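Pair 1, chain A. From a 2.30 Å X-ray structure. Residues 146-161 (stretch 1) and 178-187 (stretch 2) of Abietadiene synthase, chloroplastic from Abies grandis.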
# COMPACT_ATOMS: atom_id res chain seq x y z
N HIS A 146 20.87 12.28 7.62
CA HIS A 146 20.49 12.71 6.28
C HIS A 146 20.47 14.23 6.10
O HIS A 146 19.95 14.96 6.94
CB HIS A 146 19.12 12.13 5.93
CG HIS A 146 19.05 10.65 6.08
ND1 HIS A 146 19.92 9.80 5.43
CD2 HIS A 146 18.23 9.86 6.81
CE1 HIS A 146 19.64 8.55 5.76
NE2 HIS A 146 18.62 8.56 6.59
N ARG A 147 21.06 14.68 5.00
CA ARG A 147 21.14 16.11 4.68
C ARG A 147 19.78 16.61 4.20
O ARG A 147 19.17 16.01 3.32
CB ARG A 147 22.17 16.34 3.57
CG ARG A 147 23.48 16.97 4.02
CD ARG A 147 24.43 17.15 2.83
NE ARG A 147 25.58 17.99 3.16
CZ ARG A 147 26.53 17.66 4.03
NH1 ARG A 147 26.48 16.49 4.67
NH2 ARG A 147 27.54 18.49 4.27
N PRO A 148 19.29 17.73 4.78
CA PRO A 148 17.99 18.31 4.39
C PRO A 148 18.03 18.74 2.93
O PRO A 148 19.10 19.04 2.41
CB PRO A 148 17.85 19.50 5.33
CG PRO A 148 18.65 19.11 6.52
CD PRO A 148 19.88 18.48 5.89
N SER A 149 16.87 18.79 2.29
CA SER A 149 16.76 19.17 0.88
C SER A 149 17.37 20.54 0.58
O SER A 149 16.93 21.56 1.10
CB SER A 149 15.29 19.19 0.44
OG SER A 149 14.65 17.95 0.70
N GLY A 150 18.39 20.55 -0.28
CA GLY A 150 19.03 21.80 -0.66
C GLY A 150 19.97 22.38 0.36
O GLY A 150 20.39 23.54 0.21
N PHE A 151 20.32 21.61 1.39
CA PHE A 151 21.22 22.10 2.44
C PHE A 151 22.50 22.72 1.92
O PHE A 151 22.84 23.85 2.27
CB PHE A 151 21.60 20.99 3.42
CG PHE A 151 22.38 21.49 4.61
CD1 PHE A 151 21.73 22.07 5.69
CD2 PHE A 151 23.77 21.41 4.63
CE1 PHE A 151 22.44 22.56 6.79
CE2 PHE A 151 24.50 21.90 5.72
CZ PHE A 151 23.83 22.47 6.80
N GLU A 152 23.22 21.97 1.09
CA GLU A 152 24.49 22.42 0.53
C GLU A 152 24.39 23.63 -0.39
O GLU A 152 25.39 24.21 -0.78
CB GLU A 152 25.17 21.24 -0.17
CG GLU A 152 25.58 20.14 0.83
CD GLU A 152 26.33 18.97 0.20
OE1 GLU A 152 25.74 18.25 -0.64
OE2 GLU A 152 27.52 18.78 0.54
N ILE A 153 23.17 24.02 -0.73
CA ILE A 153 23.00 25.19 -1.58
C ILE A 153 22.64 26.38 -0.69
O ILE A 153 23.25 27.44 -0.77
CB ILE A 153 21.86 24.97 -2.59
CG1 ILE A 153 22.37 24.15 -3.77
CG2 ILE A 153 21.29 26.31 -3.04
CD1 ILE A 153 21.31 23.85 -4.82
N VAL A 154 21.67 26.15 0.17
CA VAL A 154 21.15 27.17 1.07
C VAL A 154 21.99 27.52 2.31
O VAL A 154 22.07 28.69 2.70
CB VAL A 154 19.72 26.76 1.49
CG1 VAL A 154 19.31 27.49 2.72
CG2 VAL A 154 18.75 27.04 0.32
N PHE A 155 22.64 26.54 2.92
CA PHE A 155 23.42 26.83 4.11
C PHE A 155 24.68 27.68 3.87
O PHE A 155 24.94 28.63 4.60
CB PHE A 155 23.80 25.52 4.83
CG PHE A 155 24.48 25.72 6.15
CD1 PHE A 155 23.81 26.29 7.22
CD2 PHE A 155 25.80 25.32 6.32
CE1 PHE A 155 24.44 26.46 8.45
CE2 PHE A 155 26.44 25.49 7.55
CZ PHE A 155 25.75 26.06 8.62
N PRO A 156 25.47 27.35 2.83
CA PRO A 156 26.67 28.18 2.61
C PRO A 156 26.33 29.59 2.14
O PRO A 156 27.05 30.55 2.43
CB PRO A 156 27.46 27.38 1.58
CG PRO A 156 27.03 25.96 1.84
CD PRO A 156 25.55 26.11 2.05
N ALA A 157 25.23 29.71 1.41
CA ALA A 157 24.80 31.01 0.92
C ALA A 157 24.59 31.97 2.09
O ALA A 157 24.93 33.14 1.99
CB ALA A 157 23.52 30.88 0.11
N MET A 158 24.03 31.47 3.18
CA MET A 158 23.80 32.31 4.36
C MET A 158 25.10 32.51 5.13
O MET A 158 25.29 33.54 5.78
CB MET A 158 22.74 31.69 5.28
CG MET A 158 21.30 31.72 4.73
SD MET A 158 20.05 31.33 6.00
CE MET A 158 20.55 29.65 6.44
N LEU A 159 26.01 31.52 5.06
CA LEU A 159 27.30 31.65 5.73
C LEU A 159 27.99 32.90 5.19
O LEU A 159 28.58 33.68 5.94
CB LEU A 159 28.20 30.43 5.48
CG LEU A 159 28.01 29.21 6.39
CD1 LEU A 159 28.97 28.10 5.99
CD2 LEU A 159 28.23 29.61 7.83
N LYS A 160 27.91 33.07 3.87
CA LYS A 160 28.52 34.23 3.21
C LYS A 160 27.82 35.52 3.62
O LYS A 160 28.47 36.55 3.80
CB LYS A 160 28.47 34.06 1.68
CG LYS A 160 29.24 32.84 1.20
CD LYS A 160 29.10 32.59 -0.29
CE LYS A 160 29.81 33.65 -1.11
NZ LYS A 160 29.84 33.29 -2.55
N GLU A 161 26.50 35.47 3.79
CA GLU A 161 25.76 36.66 4.21
C GLU A 161 26.26 37.05 5.58
O GLU A 161 26.64 38.20 5.82
CB GLU A 161 24.25 36.39 4.33
CG GLU A 161 23.51 35.93 3.08
CD GLU A 161 21.99 35.98 3.27
OE1 GLU A 161 21.43 37.10 3.23
OE2 GLU A 161 21.37 34.91 3.48
N GLN A 178 34.81 24.23 4.21
CA GLN A 178 34.68 23.31 3.08
C GLN A 178 33.30 23.22 2.45
O GLN A 178 33.18 22.88 1.28
CB GLN A 178 35.15 21.92 3.50
CG GLN A 178 36.66 21.77 3.57
CD GLN A 178 37.09 20.64 4.48
OE1 GLN A 178 36.46 19.57 4.48
NE2 GLN A 178 38.15 20.85 5.24
N ILE A 179 32.24 23.50 3.21
CA ILE A 179 30.92 23.40 2.61
C ILE A 179 30.70 24.59 1.67
O ILE A 179 29.97 24.49 0.69
CB ILE A 179 29.81 23.35 3.67
CG1 ILE A 179 28.54 22.76 3.05
CG2 ILE A 179 29.52 24.73 4.23
CD1 ILE A 179 27.45 22.48 4.05
N ILE A 180 31.36 25.71 1.97
CA ILE A 180 31.24 26.90 1.13
C ILE A 180 31.96 26.63 -0.19
O ILE A 180 31.46 26.95 -1.27
CB ILE A 180 31.88 28.13 1.80
CG1 ILE A 180 31.02 28.58 2.99
CG2 ILE A 180 32.03 29.27 0.80
CD1 ILE A 180 31.65 29.66 3.83
N GLU A 181 33.14 26.03 -0.10
CA GLU A 181 33.92 25.70 -1.29
C GLU A 181 33.17 24.71 -2.18
O GLU A 181 33.18 24.84 -3.41
CB GLU A 181 35.27 25.11 -0.88
CG GLU A 181 36.14 24.67 -2.05
CD GLU A 181 37.40 23.95 -1.61
OE1 GLU A 181 38.17 23.50 -2.49
OE2 GLU A 181 37.62 23.82 -0.38
N LYS A 182 32.52 23.74 -1.55
CA LYS A 182 31.78 22.72 -2.29
C LYS A 182 30.57 23.32 -2.99
O LYS A 182 30.23 22.92 -4.10
CB LYS A 182 31.34 21.59 -1.36
CG LYS A 182 30.69 20.43 -2.09
CD LYS A 182 30.24 19.33 -1.14
CE LYS A 182 29.54 18.21 -1.90
NZ LYS A 182 29.05 17.12 -1.01
N ARG A 183 29.91 24.27 -2.33
CA ARG A 183 28.74 24.92 -2.91
C ARG A 183 29.17 25.66 -4.17
O ARG A 183 28.49 25.61 -5.20
CB ARG A 183 28.12 25.91 -1.93
CG ARG A 183 27.09 26.86 -2.56
CD ARG A 183 26.48 27.80 -1.53
NE ARG A 183 25.54 28.75 -2.13
CZ ARG A 183 25.90 29.83 -2.80
NH1 ARG A 183 27.18 30.13 -2.97
NH2 ARG A 183 24.97 30.62 -3.32
N GLU A 184 30.31 26.34 -4.08
CA GLU A 184 30.82 27.09 -5.21
C GLU A 184 31.10 26.18 -6.40
O GLU A 184 30.83 26.54 -7.55
CB GLU A 184 32.10 27.84 -4.83
CG GLU A 184 32.29 29.12 -5.60
CD GLU A 184 31.37 30.23 -5.12
OE1 GLU A 184 31.20 31.23 -5.85
OE2 GLU A 184 30.82 30.10 -4.00
N ALA A 185 31.63 24.99 -6.12
CA ALA A 185 31.94 24.03 -7.18
C ALA A 185 30.68 23.33 -7.68
O ALA A 185 30.71 22.59 -8.66
CB ALA A 185 32.93 23.00 -6.66
N LYS A 186 29.57 23.57 -6.99
CA LYS A 186 28.29 22.97 -7.36
C LYS A 186 27.51 23.95 -8.24
O LYS A 186 26.84 23.54 -9.19
CB LYS A 186 27.50 22.64 -6.09
CG LYS A 186 26.27 21.77 -6.30
CD LYS A 186 25.66 21.37 -4.95
CE LYS A 186 24.42 20.50 -5.12
NZ LYS A 186 23.83 20.13 -3.80
N LEU A 187 27.61 25.23 -7.92
CA LEU A 187 26.92 26.25 -8.69
C LEU A 187 27.45 26.32 -10.12
O LEU A 187 26.67 26.31 -11.08
CB LEU A 187 27.07 27.61 -8.01
CG LEU A 187 25.94 28.07 -7.08
CD1 LEU A 187 25.35 26.91 -6.30
CD2 LEU A 187 26.50 29.14 -6.15

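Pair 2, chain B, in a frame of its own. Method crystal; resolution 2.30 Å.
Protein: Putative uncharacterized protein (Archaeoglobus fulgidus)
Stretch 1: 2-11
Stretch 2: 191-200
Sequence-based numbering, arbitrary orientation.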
# COMPACT_ATOMS: atom_id res chain seq x y z
N ASP B 2 -0.63 25.78 23.33
CA ASP B 2 -1.89 26.14 22.67
C ASP B 2 -2.49 24.97 21.90
O ASP B 2 -3.44 24.33 22.37
CB ASP B 2 -1.68 27.35 21.75
CG ASP B 2 -0.34 27.32 21.04
OD1 ASP B 2 0.65 26.87 21.66
OD2 ASP B 2 -0.28 27.75 19.87
N PHE B 3 -1.95 24.72 20.72
CA PHE B 3 -2.39 23.62 19.85
C PHE B 3 -3.88 23.68 19.51
O PHE B 3 -4.53 22.64 19.40
CB PHE B 3 -2.05 22.26 20.47
CG PHE B 3 -0.58 22.00 20.59
CD1 PHE B 3 0.20 21.78 19.47
CD2 PHE B 3 0.03 21.95 21.84
CE1 PHE B 3 1.56 21.53 19.57
CE2 PHE B 3 1.39 21.71 21.95
CZ PHE B 3 2.16 21.50 20.82
N THR B 4 -4.41 24.88 19.32
CA THR B 4 -5.84 25.02 19.02
C THR B 4 -6.13 24.66 17.56
O THR B 4 -7.19 24.10 17.24
CB THR B 4 -6.35 26.45 19.29
OG1 THR B 4 -6.01 27.31 18.20
CG2 THR B 4 -5.76 27.00 20.59
N LYS B 5 -5.18 24.98 16.69
CA LYS B 5 -5.30 24.75 15.25
C LYS B 5 -5.30 23.25 14.93
O LYS B 5 -6.12 22.77 14.15
CB LYS B 5 -4.13 25.44 14.52
CG LYS B 5 -4.14 25.33 13.02
CD LYS B 5 -2.88 25.92 12.44
CE LYS B 5 -2.67 27.34 12.89
NZ LYS B 5 -1.35 27.88 12.48
N GLU B 6 -4.37 22.53 15.55
CA GLU B 6 -4.25 21.09 15.35
C GLU B 6 -5.33 20.32 16.12
O GLU B 6 -5.67 19.19 15.75
CB GLU B 6 -2.85 20.60 15.74
CG GLU B 6 -2.14 21.45 16.79
CD GLU B 6 -1.47 22.70 16.22
OE1 GLU B 6 -0.64 22.58 15.30
OE2 GLU B 6 -1.79 23.81 16.70
N LYS B 7 -5.88 20.93 17.16
CA LYS B 7 -7.01 20.34 17.88
C LYS B 7 -8.27 20.44 17.03
O LYS B 7 -9.15 19.59 17.11
CB LYS B 7 -7.22 21.02 19.23
N PHE B 8 -8.34 21.49 16.22
CA PHE B 8 -9.46 21.67 15.29
C PHE B 8 -9.29 20.76 14.07
O PHE B 8 -10.27 20.32 13.48
CB PHE B 8 -9.58 23.13 14.86
N GLN B 9 -8.04 20.49 13.71
CA GLN B 9 -7.75 19.58 12.61
C GLN B 9 -8.12 18.15 12.99
O GLN B 9 -8.50 17.35 12.14
CB GLN B 9 -6.27 19.67 12.22
N LEU B 10 -8.01 17.83 14.28
CA LEU B 10 -8.37 16.52 14.78
C LEU B 10 -9.89 16.35 14.73
O LEU B 10 -10.40 15.36 14.21
CB LEU B 10 -7.88 16.34 16.22
CG LEU B 10 -7.40 14.97 16.72
CD1 LEU B 10 -7.18 15.02 18.23
CD2 LEU B 10 -8.36 13.85 16.36
N LEU B 11 -10.60 17.33 15.27
CA LEU B 11 -12.06 17.30 15.32
C LEU B 11 -12.69 17.30 13.93
O LEU B 11 -13.67 16.60 13.68
CB LEU B 11 -12.60 18.47 16.13
CG LEU B 11 -14.13 18.52 16.30
CD1 LEU B 11 -14.60 17.37 17.19
CD2 LEU B 11 -14.59 19.86 16.85
N GLY B 191 4.88 17.03 13.80
CA GLY B 191 4.26 18.26 13.34
C GLY B 191 2.78 18.06 13.12
O GLY B 191 2.35 17.04 12.59
N GLY B 192 1.99 19.05 13.53
CA GLY B 192 0.55 18.95 13.42
C GLY B 192 -0.03 18.14 14.57
O GLY B 192 0.37 18.30 15.72
N VAL B 193 -0.97 17.27 14.24
CA VAL B 193 -1.66 16.46 15.25
C VAL B 193 -0.74 15.60 16.14
O VAL B 193 -0.90 15.62 17.37
CB VAL B 193 -2.81 15.62 14.63
CG1 VAL B 193 -3.38 14.64 15.65
CG2 VAL B 193 -3.90 16.54 14.10
N PRO B 194 0.22 14.87 15.55
CA PRO B 194 1.12 14.09 16.42
C PRO B 194 1.92 14.94 17.41
O PRO B 194 2.19 14.49 18.52
CB PRO B 194 2.07 13.41 15.43
CG PRO B 194 1.28 13.32 14.16
CD PRO B 194 0.46 14.57 14.13
N ALA B 195 2.29 16.16 17.01
CA ALA B 195 3.03 17.05 17.90
C ALA B 195 2.17 17.47 19.10
O ALA B 195 2.67 17.57 20.22
CB ALA B 195 3.52 18.28 17.14
N TYR B 196 0.89 17.70 18.86
CA TYR B 196 -0.05 18.00 19.93
C TYR B 196 -0.27 16.79 20.84
O TYR B 196 -0.37 16.92 22.05
CB TYR B 196 -1.38 18.49 19.36
CG TYR B 196 -2.57 18.31 20.28
CD1 TYR B 196 -2.66 18.98 21.50
CD2 TYR B 196 -3.62 17.47 19.93
CE1 TYR B 196 -3.75 18.82 22.33
CE2 TYR B 196 -4.72 17.30 20.75
CZ TYR B 196 -4.78 17.97 21.95
OH TYR B 196 -5.87 17.80 22.77
N LEU B 197 -0.34 15.61 20.23
CA LEU B 197 -0.50 14.38 21.01
C LEU B 197 0.74 14.10 21.85
O LEU B 197 0.63 13.63 22.98
CB LEU B 197 -0.84 13.20 20.09
CG LEU B 197 -2.19 13.30 19.38
CD1 LEU B 197 -2.39 12.14 18.41
CD2 LEU B 197 -3.33 13.38 20.38
N CYS B 198 1.91 14.40 21.31
CA CYS B 198 3.16 14.22 22.04
C CYS B 198 3.32 15.23 23.18
O CYS B 198 4.13 15.02 24.08
CB CYS B 198 4.37 14.30 21.10
SG CYS B 198 4.62 12.82 20.09
N SER B 199 2.56 16.31 23.14
CA SER B 199 2.65 17.36 24.16
C SER B 199 1.94 16.95 25.44
O SER B 199 2.23 17.47 26.52
CB SER B 199 2.07 18.67 23.64
OG SER B 199 0.66 18.61 23.53
N LEU B 200 1.01 16.01 25.32
CA LEU B 200 0.23 15.54 26.47
C LEU B 200 1.06 14.62 27.36
O LEU B 200 1.99 13.95 26.89
CB LEU B 200 -1.01 14.80 25.98
CG LEU B 200 -1.89 15.59 25.01
CD1 LEU B 200 -3.06 14.74 24.54
CD2 LEU B 200 -2.38 16.88 25.66

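What backbone geometry do the two pairs share? In each, two helices cross steeply, their N-to-C directions 117° apart in pair 1 and 111° apart in pair 2, with the axes approaching to 8.9 Å and 9.1 Å. Fourteen central residues superpose with an RMSD of 0.5 Å. The close crossing point is also common: Pro A156 CA lies 5.0 Å from Ile A180 CA, and the matching Glu B6 CA lies 5.3 Å from Val B193 CA. A second near point joins Ile A153 to Arg A183 and, correspondingly, Phe B3 to Tyr B196.

What fills the space beside the crossing point? In pair 1 it is Ile A179, a knob set among Phe A151, Phe A155, Pro A156 and Leu A159; its CD1 reaches to 3.4 Å from Phe A151 CE2. The matching position in pair 2 is Gly B192, which has no side chain to insert. It sits instead at the N-cap of its helix, with a positive phi that favours glycine. Next along, Ile A180 and Val B193 play similar parts: Ile A180 CG1 is 3.7 Å from Leu A159 CD1, while Val B193 CG2 is 4.4 Å from CB of the matching Gln B9.

How do Arg A183 and Tyr B196 occupy the same site? Both point toward the partner helix with chi1 in the t well, and their side-chain centres fall 1.1 Å apart after superposition. Arg A183 packs its chain on the proline, CD to Pro A156 CB at 3.3 Å, and its NE donates a hydrogen bond to Ile A153 O at 3.0 Å. Neither Pro A156, where the helix kinks, nor Ala A157 makes a backbone hydrogen bond to that carbonyl. Tyr B196 answers with apolar contacts: its CD1 lies 3.5 Å from Phe B3 CB, and its CA sits over the face of the Phe B3 ring.

What else links the two helices? Pair 1 uses charge: Lys A182 NZ forms a salt bridge with Glu A152 OE2 at 2.7 Å, and a longer one links Lys A160 NZ to Glu A184 OE2 at 3.6 Å. In pair 2 Leu B10 takes the place of Lys A160, its CG 4.2 Å from Val B193 CG1, and Phe B3 CE2 reaches Ser B199 CB at 3.5 Å. The buried surface is 747 Å² in pair 1 and 424 Å² in pair 2, where several side chains are incompletely modelled.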